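Local coordinates for protein L-fuculose phosphate aldolase (PDB 4C24) that belongs to the class II aldolase family and holds a zinc ion through a cluster of histidine side chains, at residues G30-R38 / Y87-H98. Numbering follows the deposited sequence. Where two conformers were deposited one is given.
Sequences GGNLSVFDR and YQTRDDIDAIIH. With ZN (zinc ion), chain B; SO4 (sulfate ion), chain E.
Asn32 to Val35 run antiparallel to Ala95 to His98 as adjacent strands. Paired backbone bonds join Asn32 with His98 and Ser34 with Ile96. Phe36 N adds a bond to Asp94 O.

Phe36 and Tyr87 run in opposite directions; their rings, planes at 17°, barely overlap. CH-pi contacts do the packing. Phe36 CB sits over the centre of the Tyr87 ring, 3.3 Å from its centroid; Tyr87 CB lies over one Phe36 face, toward its rim. Tyr87 OH bonds Ser34 OG at 2.6 Å, and His83 also bonds Ser34 OG.

Arg38 folds back through chi2 (-81°) and ties down the loop after the helix. Arg38 NE gives a nearly straight hydrogen bond, part of a salt bridge, to the syn side of Asp94 OD1 (2.9 Å), which lies in the guanidinium plane. Arg38 NH1 donates to Tyr87 O (3.1 Å) and Arg38 NH2 to Ile93 O (2.8 Å), and weakly to Arg90 O.

His98 NE2 binds zinc at 2.0 Å; His100, His160 and a water, which donates to Gly30 O, complete the site. Ile162 O accepts from His98 ND1. Asn32 ND2 bonds the sulfate; Asn32 OD1 is hydrogen-bonded to His83.

In this AraD-like central sheet, strand 32-37 lies between strands 42-45 and 95-99. Asp94 and Ala95 form a classic beta bulge facing Ala166. Helices 7-22 and 169-192 cover the Val35 and Ile97 face; helix 80-89 packs against the Ile96 and His98 face.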
loop_
_atom_site.group_PDB
_atom_site.type_symbol
_atom_site.label_atom_id
_atom_site.label_comp_id
_atom_site.label_asym_id
_atom_site.label_seq_id
_atom_site.Cartn_x
_atom_site.Cartn_y
_atom_site.Cartn_z
ATOM N N GLY A 30 1.551 19.108 -7.773
ATOM C CA GLY A 30 1.573 20.157 -6.762
ATOM C C GLY A 30 2.790 20.128 -5.856
ATOM O O GLY A 30 2.891 20.961 -4.959
ATOM N N GLY A 31 3.707 19.178 -6.096
ATOM C CA GLY A 31 4.928 19.020 -5.299
ATOM C C GLY A 31 6.085 19.769 -5.925
ATOM O O GLY A 31 6.080 20.042 -7.125
ATOM N N ASN A 32 7.066 20.131 -5.115
ATOM C CA ASN A 32 8.183 20.960 -5.633
ATOM C C ASN A 32 9.381 20.863 -4.719
ATOM O O ASN A 32 9.265 20.550 -3.542
ATOM C CB ASN A 32 7.786 22.430 -5.925
ATOM C CG ASN A 32 6.600 22.887 -5.098
ATOM O OD1 ASN A 32 6.769 23.275 -3.949
ATOM N ND2 ASN A 32 5.400 22.832 -5.680
ATOM N N LEU A 33 10.560 21.112 -5.274
ATOM C CA LEU A 33 11.788 21.041 -4.513
ATOM C C LEU A 33 12.622 22.252 -4.860
ATOM O O LEU A 33 12.590 22.749 -6.000
ATOM C CB LEU A 33 12.626 19.797 -4.867
ATOM C CG LEU A 33 11.964 18.434 -4.720
ATOM C CD1 LEU A 33 11.059 18.099 -5.912
ATOM C CD2 LEU A 33 12.982 17.338 -4.488
ATOM N N SER A 34 13.413 22.674 -3.890
ATOM C CA SER A 34 14.345 23.753 -4.113
ATOM C C SER A 34 15.590 23.589 -3.267
ATOM O O SER A 34 15.613 22.851 -2.266
ATOM C CB SER A 34 13.676 25.085 -3.790
ATOM O OG SER A 34 13.557 25.246 -2.396
ATOM N N VAL A 35 16.645 24.272 -3.726
ATOM C CA VAL A 35 17.852 24.439 -2.939
ATOM C C VAL A 35 18.253 25.899 -2.991
ATOM O O VAL A 35 18.009 26.592 -3.982
ATOM C CB VAL A 35 19.054 23.586 -3.440
ATOM C CG1 VAL A 35 18.928 22.138 -2.984
ATOM C CG2 VAL A 35 19.236 23.719 -4.951
ATOM N N PHE A 36 18.876 26.354 -1.912
ATOM C CA PHE A 36 19.390 27.712 -1.827
ATOM C C PHE A 36 20.901 27.679 -1.651
ATOM O O PHE A 36 21.419 27.018 -0.755
ATOM C CB PHE A 36 18.738 28.451 -0.649
ATOM C CG PHE A 36 18.947 29.940 -0.685
ATOM C CD1 PHE A 36 18.300 30.717 -1.643
ATOM C CD2 PHE A 36 19.792 30.562 0.226
ATOM C CE1 PHE A 36 18.490 32.093 -1.690
ATOM C CE2 PHE A 36 19.978 31.942 0.186
ATOM C CZ PHE A 36 19.337 32.696 -0.778
ATOM N N ASP A 37 21.600 28.396 -2.530
ATOM C CA ASP A 37 23.047 28.525 -2.448
ATOM C C ASP A 37 23.297 29.804 -1.657
ATOM O O ASP A 37 22.978 30.900 -2.144
ATOM C CB ASP A 37 23.592 28.610 -3.880
ATOM C CG ASP A 37 25.102 28.708 -3.948
ATOM O OD1 ASP A 37 25.740 29.321 -3.068
ATOM O OD2 ASP A 37 25.656 28.160 -4.933
ATOM N N ARG A 38 23.833 29.679 -0.441
ATOM C CA ARG A 38 24.047 30.846 0.445
ATOM C C ARG A 38 25.145 31.804 -0.002
ATOM O O ARG A 38 25.077 33.001 0.275
ATOM C CB ARG A 38 24.338 30.412 1.884
ATOM C CG ARG A 38 23.178 29.722 2.564
ATOM C CD ARG A 38 22.187 30.729 3.098
ATOM N NE ARG A 38 21.002 30.026 3.548
ATOM C CZ ARG A 38 19.870 30.606 3.913
ATOM N NH1 ARG A 38 19.758 31.930 3.902
ATOM N NH2 ARG A 38 18.850 29.844 4.292
ATOM N N TYR A 87 13.957 30.741 2.843
ATOM C CA TYR A 87 15.359 31.056 2.751
ATOM C C TYR A 87 15.688 32.486 3.184
ATOM O O TYR A 87 16.767 32.751 3.706
ATOM C CB TYR A 87 15.831 30.837 1.329
ATOM C CG TYR A 87 15.710 29.423 0.853
ATOM C CD1 TYR A 87 16.200 28.372 1.608
ATOM C CD2 TYR A 87 15.051 29.135 -0.352
ATOM C CE1 TYR A 87 16.115 27.060 1.150
ATOM C CE2 TYR A 87 14.940 27.824 -0.820
ATOM C CZ TYR A 87 15.487 26.792 -0.083
ATOM O OH TYR A 87 15.387 25.493 -0.536
ATOM N N GLN A 88 14.741 33.401 2.968
ATOM C CA GLN A 88 14.860 34.794 3.381
ATOM C C GLN A 88 14.852 34.967 4.882
ATOM O O GLN A 88 15.381 35.949 5.367
ATOM C CB GLN A 88 13.692 35.605 2.836
ATOM C CG GLN A 88 13.731 35.834 1.334
ATOM C CD GLN A 88 12.473 36.487 0.812
ATOM O OE1 GLN A 88 11.506 36.660 1.561
ATOM N NE2 GLN A 88 12.464 36.852 -0.458
ATOM N N THR A 89 14.227 34.037 5.603
ATOM C CA THR A 89 13.954 34.265 7.029
ATOM C C THR A 89 14.673 33.287 7.957
ATOM O O THR A 89 14.664 33.466 9.184
ATOM C CB THR A 89 12.424 34.214 7.315
ATOM O OG1 THR A 89 11.898 32.944 6.926
ATOM C CG2 THR A 89 11.677 35.314 6.574
ATOM N N ARG A 90 15.281 32.248 7.374
ATOM C CA ARG A 90 15.945 31.187 8.114
ATOM C C ARG A 90 17.297 30.895 7.502
ATOM O O ARG A 90 17.371 30.651 6.304
ATOM C CB ARG A 90 15.126 29.910 8.007
ATOM C CG ARG A 90 13.703 30.115 8.438
ATOM C CD ARG A 90 13.051 28.806 8.699
ATOM N NE ARG A 90 13.779 27.896 9.586
ATOM C CZ ARG A 90 13.125 27.018 10.340
ATOM N NH1 ARG A 90 11.801 27.038 10.323
ATOM N NH2 ARG A 90 13.767 26.156 11.105
ATOM N N ASP A 91 18.326 30.919 8.345
ATOM C CA ASP A 91 19.689 30.616 7.914
ATOM C C ASP A 91 20.022 29.119 8.018
ATOM O O ASP A 91 21.076 28.677 7.527
ATOM C CB ASP A 91 20.701 31.455 8.713
ATOM C CG ASP A 91 20.554 31.280 10.225
ATOM O OD1 ASP A 91 19.676 30.506 10.660
ATOM O OD2 ASP A 91 21.318 31.921 10.981
ATOM N N ASP A 92 19.149 28.359 8.675
ATOM C CA ASP A 92 19.376 26.942 8.952
ATOM C C ASP A 92 18.789 25.968 7.932
ATOM O O ASP A 92 18.872 24.749 8.121
ATOM C CB ASP A 92 18.874 26.582 10.367
ATOM C CG ASP A 92 17.371 26.829 10.562
ATOM O OD1 ASP A 92 16.770 27.659 9.852
ATOM O OD2 ASP A 92 16.788 26.197 11.478
ATOM N N ILE A 93 18.202 26.506 6.867
ATOM C CA ILE A 93 17.498 25.714 5.867
ATOM C C ILE A 93 18.103 26.040 4.515
ATOM O O ILE A 93 18.051 27.180 4.100
ATOM C CB ILE A 93 15.991 26.079 5.842
ATOM C CG1 ILE A 93 15.313 25.697 7.158
ATOM C CG2 ILE A 93 15.291 25.434 4.658
ATOM C CD1 ILE A 93 15.471 24.240 7.527
ATOM N N ASP A 94 18.675 25.049 3.838
ATOM C CA ASP A 94 19.237 25.273 2.495
ATOM C C ASP A 94 18.573 24.422 1.407
ATOM O O ASP A 94 18.962 24.471 0.227
ATOM C CB ASP A 94 20.759 25.053 2.470
ATOM C CG ASP A 94 21.541 26.121 3.235
ATOM O OD1 ASP A 94 20.973 27.172 3.589
ATOM O OD2 ASP A 94 22.753 25.922 3.472
ATOM N N ALA A 95 17.599 23.604 1.787
ATOM C CA ALA A 95 16.879 22.802 0.820
ATOM C C ALA A 95 15.487 22.566 1.354
ATOM O O ALA A 95 15.333 22.368 2.561
ATOM C CB ALA A 95 17.579 21.478 0.581
ATOM N N ILE A 96 14.505 22.565 0.459
ATOM C CA ILE A 96 13.097 22.459 0.853
ATOM C C ILE A 96 12.374 21.526 -0.086
ATOM O O ILE A 96 12.569 21.569 -1.332
ATOM C CB ILE A 96 12.424 23.841 0.811
ATOM C CG1 ILE A 96 13.060 24.722 1.869
ATOM C CG2 ILE A 96 10.909 23.749 1.061
ATOM C CD1 ILE A 96 12.644 26.183 1.840
ATOM N N ILE A 97 11.507 20.689 0.479
ATOM C CA ILE A 97 10.649 19.857 -0.315
ATOM C C ILE A 97 9.227 20.097 0.098
ATOM O O ILE A 97 8.935 20.118 1.321
ATOM C CB ILE A 97 10.988 18.362 -0.148
ATOM C CG1 ILE A 97 12.432 18.091 -0.653
ATOM C CG2 ILE A 97 9.956 17.504 -0.871
ATOM C CD1 ILE A 97 12.890 16.662 -0.446
ATOM N N HIS A 98 8.364 20.315 -0.889
ATOM C CA HIS A 98 6.908 20.360 -0.664
ATOM C C HIS A 98 6.280 19.173 -1.372
ATOM O O HIS A 98 6.587 18.866 -2.551
ATOM C CB HIS A 98 6.337 21.676 -1.163
ATOM C CG HIS A 98 4.844 21.678 -1.340
ATOM N ND1 HIS A 98 3.972 21.555 -0.277
ATOM C CD2 HIS A 98 4.072 21.787 -2.449
ATOM C CE1 HIS A 98 2.731 21.582 -0.730
ATOM N NE2 HIS A 98 2.755 21.746 -2.043
HETATM ZN ZN ZN B . 1.146 21.790 -3.206
HETATM S S SO4 E . 3.922 23.181 -9.169
HETATM O O1 SO4 E . 3.672 24.500 -9.787
HETATM O O2 SO4 E . 2.931 23.023 -8.099
HETATM O O3 SO4 E . 3.739 22.215 -10.270
HETATM O O4 SO4 E . 5.276 23.109 -8.576
HETATM O O HOH W 1 1.038 23.283 -4.662
#